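Local coordinates for protein quinone oxidoreductase (Thermus thermophilus, PDB 1IZ0) that binds NADPH and probably uses it to reduce quinones, as a member of the medium-chain dehydrogenase/reductase superfamily, at residues Pro263-Gly266 against Arg270-Val273; Thr51-Pro56 against Val76-Leu81; Glu202-Leu207 against Gly212-Ile217. All coordinates share one frame; numbering follows the deposited sequence.

Contact 1: Pro263-Gly266 against Arg270-Val273; sequences PRLG and RPVV
Arg270 NH1 donates a hydrogen bond of 2.8 Å to a water lying at the edge of the guanidinium and in its plane, while NE is held by a salt bridge to Glu103 OE2. The same water reaches back weakly to the carbonyl O of Gly266, a loose water bridge across a turn within the loop between helix 251-261 and strand 273-278, where the chain leaves the Rossmann-like coenzyme domain and returns to the GroES-like catalytic domain. Arg270 doubles back to get there. With CG beside the backbone N and two further bends (chi2 -61°, chi3 -59°), its chain brings CD to 3.3 Å from Gly266 C, and the guanidinium lies obliquely near Gly266 CA. Gly266 has a positive phi of 94°, a backbone shape at which a CB would press on the preceding carbonyl O. Gln144 OE1, on helix 137-148, receives the backbone N-H of Arg270.

The apolar part of the contact is small. The side chains of Leu265 and Pro271 are both buried and cross at about a right angle, and Phe107 touches each of them. Glu103 also borders Pro271, so one residue of helix 101-105 holds the Arg270 guanidinium and packs on the proline beside it. Only one branch of the leucine does the touching: its CD2 rests 3.9 Å from Pro271 CD and 4.1 Å from Pro271 CG.

Contact 2: Thr51-Pro56 against Val76-Leu81; sequences TRLHPP and VPQGGL
Leu53 and Gln78 meet by van der Waals contact, joining two loops of the GroES-like catalytic domain: the one running from helix 39-46 to strand 62-67, and the one between strands 70-75 and 84-88. The backbones stay well apart, with 8.6 Å between Leu53 CA and Gln78 CA, and the side chains bridge the gap. Both CB atoms are directed at the opposite loop, and the two side chains cross at about a right angle.

The main touch pairs a methyl with an amide oxygen, Leu53 CD1 lying 3.4 Å from Gln78 OE1. Gln78 reaches it with CG held between the backbone N and the carbonyl carbon (chi1 75°), after which the chain runs extended (chi2 164°) and carries the amide outward to the leucine. Phe57, which follows Pro56 in the same loop as Leu53, also touches the Gln78 side chain.

Main-chain hydrogen bonds tie residues 76-81 to the later part of that loop, just before strand 62-67: Val76 pairs with Met61, Gly79 with Ile58, and Gly80 with Gly60. Earlier in the loop, a cis peptide bond precedes Pro56, whose ring touches Val5 of strand 2-6.

Contact between the leucine and the opposite backbone is slighter. Pro77 adds a little buried surface there, and Leu53 CD2 is 4.5 Å from the carbonyl O of Pro77, at the outer limit of contact.

Contact 3: Glu202-Leu207 against Gly212-Ile217; sequences EESLGL and GRLVYI
Helix 201-205 lies over strand 212-216, with Leu205 CA and Leu214 CA 7.1 Å apart as the nearest pair of backbone positions. The N-H of Leu207 bonds to the carbonyl O of Ser204 at 3.0 Å. Leu214 is the strand residue that meets the helical segment, and the consecutive residues Ser204 and Leu205 receive it. Its CG is anti to the backbone N (chi1 -176°), which carries the branched end across to them. There the CD1 methyl presses on Ser204 CB at 3.5 Å, tighter than usual for two carbons. Leu205 meets a different part of the same side chain: its own CB bond does not aim at the strand, but its end swings nearer and sets CD2 at 4.3 Å from Leu214 CB. All three residues are buried.

Ser204 thus offers carbon to the strand while its hydroxyl has another partner. OG stands beside the backbone N (chi1 -68°) and is hydrogen-bonded to Glu195 OE2, on strand 190-195, which satisfies this polar atom in the interior.

The packing belongs to the Rossmann-type coenzyme domain, and Ile217, next along the chain from Tyr216, contacts NADPH in the coenzyme complex. Strand 190-195, helix 201-205 and strand 212-216 form a beta-alpha-beta crossover. Strand 212-216 runs parallel between strands 190-195 and 238-241; Leu214 touches Val193 and Glu195 on the former and bonds through its backbone to Ala238 on the latter. Helix 201-205 lies on the Leu214 side of the sheet, while Val215 is packed against Ala117 of helix 108-120.

From the N terminus, contact 2 comes first: it brings the loop after helix 39-46 back against the one after strand 70-75, closing over the hairpin of strands 62-67 and 70-75 in the GroES-like domain. Contact 3 follows, folding helix 201-205 onto strand 212-216 across a short connection. Contact 1 closes last, a tight loop with three residues between its segments, leading into strand 273-278. The three are in series, neither nested nor crossed. Their centres lie 26 to 32 Å apart and none touches another; contact 2 belongs to the catalytic domain, contact 3 to the coenzyme domain, and contact 1 to the connection between them.

Contact 1: Pro263-Gly266 against Arg270-Val273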
loop_
_atom_site.group_PDB
_atom_site.type_symbol
_atom_site.label_atom_id
_atom_site.label_comp_id
_atom_site.label_asym_id
_atom_site.label_seq_id
_atom_site.Cartn_x
_atom_site.Cartn_y
_atom_site.Cartn_z
ATOM N N PRO A 263 -11.256 -13.633 2.054
ATOM C CA PRO A 263 -11.541 -14.917 1.401
ATOM C C PRO A 263 -10.715 -15.108 0.130
ATOM O O PRO A 263 -10.634 -16.211 -0.405
ATOM C CB PRO A 263 -13.042 -14.831 1.096
ATOM C CG PRO A 263 -13.561 -13.937 2.207
ATOM C CD PRO A 263 -12.491 -12.860 2.275
ATOM N N ARG A 264 -10.102 -14.035 -0.356
ATOM C CA ARG A 264 -9.312 -14.122 -1.577
ATOM C C ARG A 264 -7.800 -14.150 -1.345
ATOM O O ARG A 264 -7.033 -14.438 -2.263
ATOM C CB ARG A 264 -9.655 -12.948 -2.495
ATOM C CG ARG A 264 -11.088 -12.923 -2.983
ATOM C CD ARG A 264 -11.318 -11.700 -3.861
ATOM N NE ARG A 264 -12.546 -11.808 -4.644
ATOM C CZ ARG A 264 -13.771 -11.700 -4.140
ATOM N NH1 ARG A 264 -13.952 -11.472 -2.838
ATOM N NH2 ARG A 264 -14.817 -11.831 -4.943
ATOM N N LEU A 265 -7.378 -13.850 -0.122
ATOM C CA LEU A 265 -5.962 -13.815 0.216
ATOM C C LEU A 265 -5.338 -15.197 0.136
ATOM O O LEU A 265 -5.771 -16.128 0.821
ATOM C CB LEU A 265 -5.771 -13.272 1.631
ATOM C CG LEU A 265 -4.602 -12.327 1.926
ATOM C CD1 LEU A 265 -4.324 -12.371 3.429
ATOM C CD2 LEU A 265 -3.361 -12.712 1.144
ATOM N N GLY A 266 -4.302 -15.314 -0.684
ATOM C CA GLY A 266 -3.626 -16.586 -0.832
ATOM C C GLY A 266 -4.195 -17.359 -1.996
ATOM O O GLY A 266 -3.686 -18.422 -2.351
ATOM N N ARG A 270 -2.591 -12.436 -4.415
ATOM C CA ARG A 270 -1.275 -12.847 -3.949
ATOM C C ARG A 270 -0.325 -11.656 -3.883
ATOM O O ARG A 270 0.238 -11.239 -4.903
ATOM C CB ARG A 270 -0.687 -13.921 -4.882
ATOM C CG ARG A 270 -1.539 -15.194 -5.050
ATOM C CD ARG A 270 -1.732 -15.923 -3.721
ATOM N NE ARG A 270 -0.468 -16.326 -3.107
ATOM C CZ ARG A 270 0.234 -17.409 -3.446
ATOM N NH1 ARG A 270 -0.202 -18.224 -4.403
ATOM N NH2 ARG A 270 1.380 -17.676 -2.827
ATOM N N PRO A 271 -0.134 -11.089 -2.682
ATOM C CA PRO A 271 0.758 -9.942 -2.484
ATOM C C PRO A 271 2.133 -10.234 -3.086
ATOM O O PRO A 271 2.676 -11.327 -2.899
ATOM C CB PRO A 271 0.827 -9.815 -0.965
ATOM C CG PRO A 271 -0.514 -10.349 -0.521
ATOM C CD PRO A 271 -0.689 -11.556 -1.399
ATOM N N VAL A 272 2.691 -9.264 -3.805
ATOM C CA VAL A 272 3.997 -9.440 -4.427
ATOM C C VAL A 272 5.124 -8.990 -3.501
ATOM O O VAL A 272 5.270 -7.799 -3.211
ATOM C CB VAL A 272 4.101 -8.638 -5.739
ATOM C CG1 VAL A 272 5.434 -8.932 -6.428
ATOM C CG2 VAL A 272 2.951 -8.991 -6.658
ATOM N N VAL A 273 5.923 -9.946 -3.038
ATOM C CA VAL A 273 7.048 -9.632 -2.165
ATOM C C VAL A 273 8.237 -9.223 -3.031
ATOM O O VAL A 273 8.552 -9.884 -4.023
ATOM C CB VAL A 273 7.474 -10.852 -1.317
ATOM C CG1 VAL A 273 8.619 -10.457 -0.387
ATOM C CG2 VAL A 273 6.284 -11.390 -0.520
HETATM O O HOH W 1 -2.750 -18.157 -5.671
#

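Contact 2: Thr51-Pro56 against Val76-Leu81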
loop_
_atom_site.group_PDB
_atom_site.type_symbol
_atom_site.label_atom_id
_atom_site.label_comp_id
_atom_site.label_asym_id
_atom_site.label_seq_id
_atom_site.Cartn_x
_atom_site.Cartn_y
_atom_site.Cartn_z
ATOM N N THR A 51 0.694 12.085 9.185
ATOM C CA THR A 51 0.780 11.874 10.632
ATOM C C THR A 51 2.193 12.286 11.036
ATOM O O THR A 51 3.167 11.916 10.380
ATOM C CB THR A 51 0.589 10.386 11.047
ATOM O OG1 THR A 51 1.652 9.598 10.503
ATOM C CG2 THR A 51 -0.733 9.841 10.552
ATOM N N ARG A 52 2.305 13.059 12.106
ATOM C CA ARG A 52 3.609 13.508 12.563
ATOM C C ARG A 52 3.970 12.845 13.883
ATOM O O ARG A 52 3.486 13.245 14.940
ATOM C CB ARG A 52 3.615 15.027 12.718
ATOM N N LEU A 53 4.811 11.819 13.811
ATOM C CA LEU A 53 5.252 11.115 15.005
ATOM C C LEU A 53 6.448 11.874 15.577
ATOM O O LEU A 53 7.353 12.268 14.836
ATOM C CB LEU A 53 5.657 9.679 14.652
ATOM C CG LEU A 53 4.986 8.568 15.464
ATOM C CD1 LEU A 53 5.344 8.714 16.936
ATOM C CD2 LEU A 53 3.473 8.647 15.281
ATOM N N HIS A 54 6.444 12.092 16.887
ATOM C CA HIS A 54 7.533 12.801 17.552
ATOM C C HIS A 54 8.608 11.832 18.015
ATOM O O HIS A 54 8.330 10.906 18.767
ATOM C CB HIS A 54 7.008 13.567 18.769
ATOM C CG HIS A 54 6.100 14.705 18.421
ATOM N ND1 HIS A 54 5.251 15.286 19.339
ATOM C CD2 HIS A 54 5.911 15.375 17.260
ATOM C CE1 HIS A 54 4.576 16.261 18.757
ATOM N NE2 HIS A 54 4.959 16.336 17.494
ATOM N N PRO A 55 9.854 12.026 17.563
ATOM C CA PRO A 55 10.935 11.130 17.983
ATOM C C PRO A 55 11.148 11.248 19.490
ATOM O O PRO A 55 10.775 12.247 20.096
ATOM C CB PRO A 55 12.133 11.652 17.197
ATOM C CG PRO A 55 11.508 12.158 15.944
ATOM C CD PRO A 55 10.298 12.897 16.461
ATOM N N PRO A 56 11.749 10.226 20.110
ATOM C CA PRO A 56 12.205 9.012 19.425
ATOM C C PRO A 56 11.068 8.017 19.216
ATOM O O PRO A 56 10.090 8.012 19.964
ATOM C CB PRO A 56 13.282 8.475 20.363
ATOM C CG PRO A 56 12.764 8.859 21.708
ATOM C CD PRO A 56 12.256 10.275 21.493
ATOM N N VAL A 76 0.066 -0.989 12.976
ATOM C CA VAL A 76 0.355 -0.330 14.242
ATOM C C VAL A 76 0.828 1.079 13.888
ATOM O O VAL A 76 1.205 1.334 12.744
ATOM C CB VAL A 76 1.471 -1.099 15.000
ATOM C CG1 VAL A 76 1.691 -0.500 16.356
ATOM C CG2 VAL A 76 1.091 -2.563 15.152
ATOM N N PRO A 77 0.788 2.018 14.847
ATOM C CA PRO A 77 1.239 3.378 14.526
ATOM C C PRO A 77 2.763 3.472 14.532
ATOM O O PRO A 77 3.344 4.373 13.930
ATOM C CB PRO A 77 0.624 4.224 15.640
ATOM C CG PRO A 77 -0.546 3.394 16.114
ATOM C CD PRO A 77 0.019 2.011 16.103
ATOM N N GLN A 78 3.402 2.539 15.232
ATOM C CA GLN A 78 4.859 2.518 15.327
ATOM C C GLN A 78 5.246 1.248 16.061
ATOM O O GLN A 78 4.375 0.490 16.487
ATOM C CB GLN A 78 5.368 3.725 16.126
ATOM C CG GLN A 78 5.135 3.604 17.633
ATOM C CD GLN A 78 5.974 4.587 18.447
ATOM O OE1 GLN A 78 5.600 5.757 18.620
ATOM N NE2 GLN A 78 7.125 4.116 18.941
ATOM N N GLY A 79 6.546 1.018 16.212
ATOM C CA GLY A 79 7.007 -0.163 16.925
ATOM C C GLY A 79 7.215 -1.411 16.088
ATOM O O GLY A 79 7.506 -2.478 16.627
ATOM N N GLY A 80 7.086 -1.288 14.773
ATOM C CA GLY A 80 7.259 -2.445 13.908
ATOM C C GLY A 80 8.626 -3.101 13.937
ATOM O O GLY A 80 8.739 -4.307 14.191
ATOM N N LEU A 81 9.669 -2.315 13.669
ATOM C CA LEU A 81 11.036 -2.824 13.638
ATOM C C LEU A 81 11.591 -3.170 15.008
ATOM O O LEU A 81 12.574 -2.579 15.473
ATOM C CB LEU A 81 11.957 -1.814 12.945
ATOM C CG LEU A 81 11.737 -1.686 11.440
ATOM C CD1 LEU A 81 12.645 -0.608 10.882
ATOM C CD2 LEU A 81 12.017 -3.028 10.770
#

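Contact 3: Glu202-Leu207 against Gly212-Ile217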
loop_
_atom_site.group_PDB
_atom_site.type_symbol
_atom_site.label_atom_id
_atom_site.label_comp_id
_atom_site.label_asym_id
_atom_site.label_seq_id
_atom_site.Cartn_x
_atom_site.Cartn_y
_atom_site.Cartn_z
ATOM N N GLU A 202 -3.146 17.289 -13.866
ATOM C CA GLU A 202 -4.033 17.860 -14.874
ATOM C C GLU A 202 -4.015 16.967 -16.113
ATOM O O GLU A 202 -5.007 16.870 -16.841
ATOM C CB GLU A 202 -3.586 19.275 -15.233
ATOM N N GLU A 203 -2.881 16.311 -16.346
ATOM C CA GLU A 203 -2.735 15.417 -17.489
ATOM C C GLU A 203 -3.518 14.130 -17.252
ATOM O O GLU A 203 -4.111 13.572 -18.178
ATOM C CB GLU A 203 -1.257 15.081 -17.722
ATOM C CG GLU A 203 -0.367 16.292 -17.990
ATOM C CD GLU A 203 -0.802 17.092 -19.211
ATOM O OE1 GLU A 203 -0.942 16.491 -20.301
ATOM O OE2 GLU A 203 -0.995 18.325 -19.086
ATOM N N SER A 204 -3.513 13.656 -16.012
ATOM C CA SER A 204 -4.236 12.437 -15.676
ATOM C C SER A 204 -5.724 12.676 -15.864
ATOM O O SER A 204 -6.449 11.789 -16.304
ATOM C CB SER A 204 -3.965 12.024 -14.229
ATOM O OG SER A 204 -2.619 11.618 -14.057
ATOM N N LEU A 205 -6.171 13.884 -15.534
ATOM C CA LEU A 205 -7.579 14.235 -15.674
ATOM C C LEU A 205 -7.984 14.229 -17.139
ATOM O O LEU A 205 -9.130 13.939 -17.472
ATOM C CB LEU A 205 -7.848 15.611 -15.059
ATOM C CG LEU A 205 -7.877 15.665 -13.526
ATOM C CD1 LEU A 205 -7.796 17.103 -13.064
ATOM C CD2 LEU A 205 -9.150 15.001 -13.007
ATOM N N GLY A 206 -7.035 14.530 -18.019
ATOM C CA GLY A 206 -7.337 14.541 -19.440
ATOM C C GLY A 206 -7.563 13.146 -20.004
ATOM O O GLY A 206 -8.058 12.997 -21.123
ATOM N N LEU A 207 -7.211 12.124 -19.227
ATOM C CA LEU A 207 -7.355 10.733 -19.660
ATOM C C LEU A 207 -8.740 10.187 -19.346
ATOM O O LEU A 207 -9.135 9.139 -19.860
ATOM C CB LEU A 207 -6.333 9.848 -18.943
ATOM C CG LEU A 207 -4.864 10.280 -18.915
ATOM C CD1 LEU A 207 -4.088 9.363 -17.975
ATOM C CD2 LEU A 207 -4.287 10.243 -20.319
ATOM N N GLY A 212 -15.761 10.311 -15.146
ATOM C CA GLY A 212 -14.544 9.728 -14.606
ATOM C C GLY A 212 -14.113 10.224 -13.240
ATOM O O GLY A 212 -14.454 11.335 -12.831
ATOM N N ARG A 213 -13.375 9.395 -12.508
ATOM C CA ARG A 213 -12.897 9.827 -11.206
ATOM C C ARG A 213 -11.455 9.452 -10.922
ATOM O O ARG A 213 -11.018 8.321 -11.166
ATOM C CB ARG A 213 -13.812 9.330 -10.075
ATOM C CG ARG A 213 -14.388 7.947 -10.250
ATOM C CD ARG A 213 -15.899 8.010 -10.437
ATOM N NE ARG A 213 -16.296 7.445 -11.725
ATOM C CZ ARG A 213 -16.604 6.166 -11.936
ATOM N NH1 ARG A 213 -16.575 5.283 -10.939
ATOM N NH2 ARG A 213 -16.945 5.773 -13.158
ATOM N N LEU A 214 -10.723 10.437 -10.409
ATOM C CA LEU A 214 -9.324 10.286 -10.053
ATOM C C LEU A 214 -9.192 10.215 -8.532
ATOM O O LEU A 214 -9.738 11.057 -7.813
ATOM C CB LEU A 214 -8.520 11.475 -10.591
ATOM C CG LEU A 214 -6.996 11.435 -10.401
ATOM C CD1 LEU A 214 -6.326 11.968 -11.660
ATOM C CD2 LEU A 214 -6.589 12.253 -9.170
ATOM N N VAL A 215 -8.479 9.200 -8.051
ATOM C CA VAL A 215 -8.258 9.023 -6.625
ATOM C C VAL A 215 -6.821 9.443 -6.353
ATOM O O VAL A 215 -5.883 8.812 -6.828
ATOM C CB VAL A 215 -8.443 7.553 -6.201
ATOM C CG1 VAL A 215 -8.259 7.422 -4.704
ATOM C CG2 VAL A 215 -9.830 7.062 -6.606
ATOM N N TYR A 216 -6.649 10.519 -5.598
ATOM C CA TYR A 216 -5.315 11.010 -5.305
ATOM C C TYR A 216 -4.737 10.311 -4.081
ATOM O O TYR A 216 -5.095 10.618 -2.943
ATOM C CB TYR A 216 -5.365 12.521 -5.096
ATOM C CG TYR A 216 -4.029 13.204 -5.221
ATOM C CD1 TYR A 216 -3.155 13.280 -4.135
ATOM C CD2 TYR A 216 -3.639 13.792 -6.426
ATOM C CE1 TYR A 216 -1.924 13.932 -4.242
ATOM C CE2 TYR A 216 -2.413 14.445 -6.547
ATOM C CZ TYR A 216 -1.561 14.514 -5.451
ATOM O OH TYR A 216 -0.355 15.172 -5.559
ATOM N N ILE A 217 -3.845 9.360 -4.334
ATOM C CA ILE A 217 -3.204 8.590 -3.276
ATOM C C ILE A 217 -1.740 8.995 -3.106
ATOM O O ILE A 217 -1.144 8.754 -2.056
ATOM C CB ILE A 217 -3.264 7.085 -3.585
ATOM C CG1 ILE A 217 -4.716 6.664 -3.798
ATOM C CG2 ILE A 217 -2.641 6.295 -2.443
ATOM C CD1 ILE A 217 -4.878 5.255 -4.319
#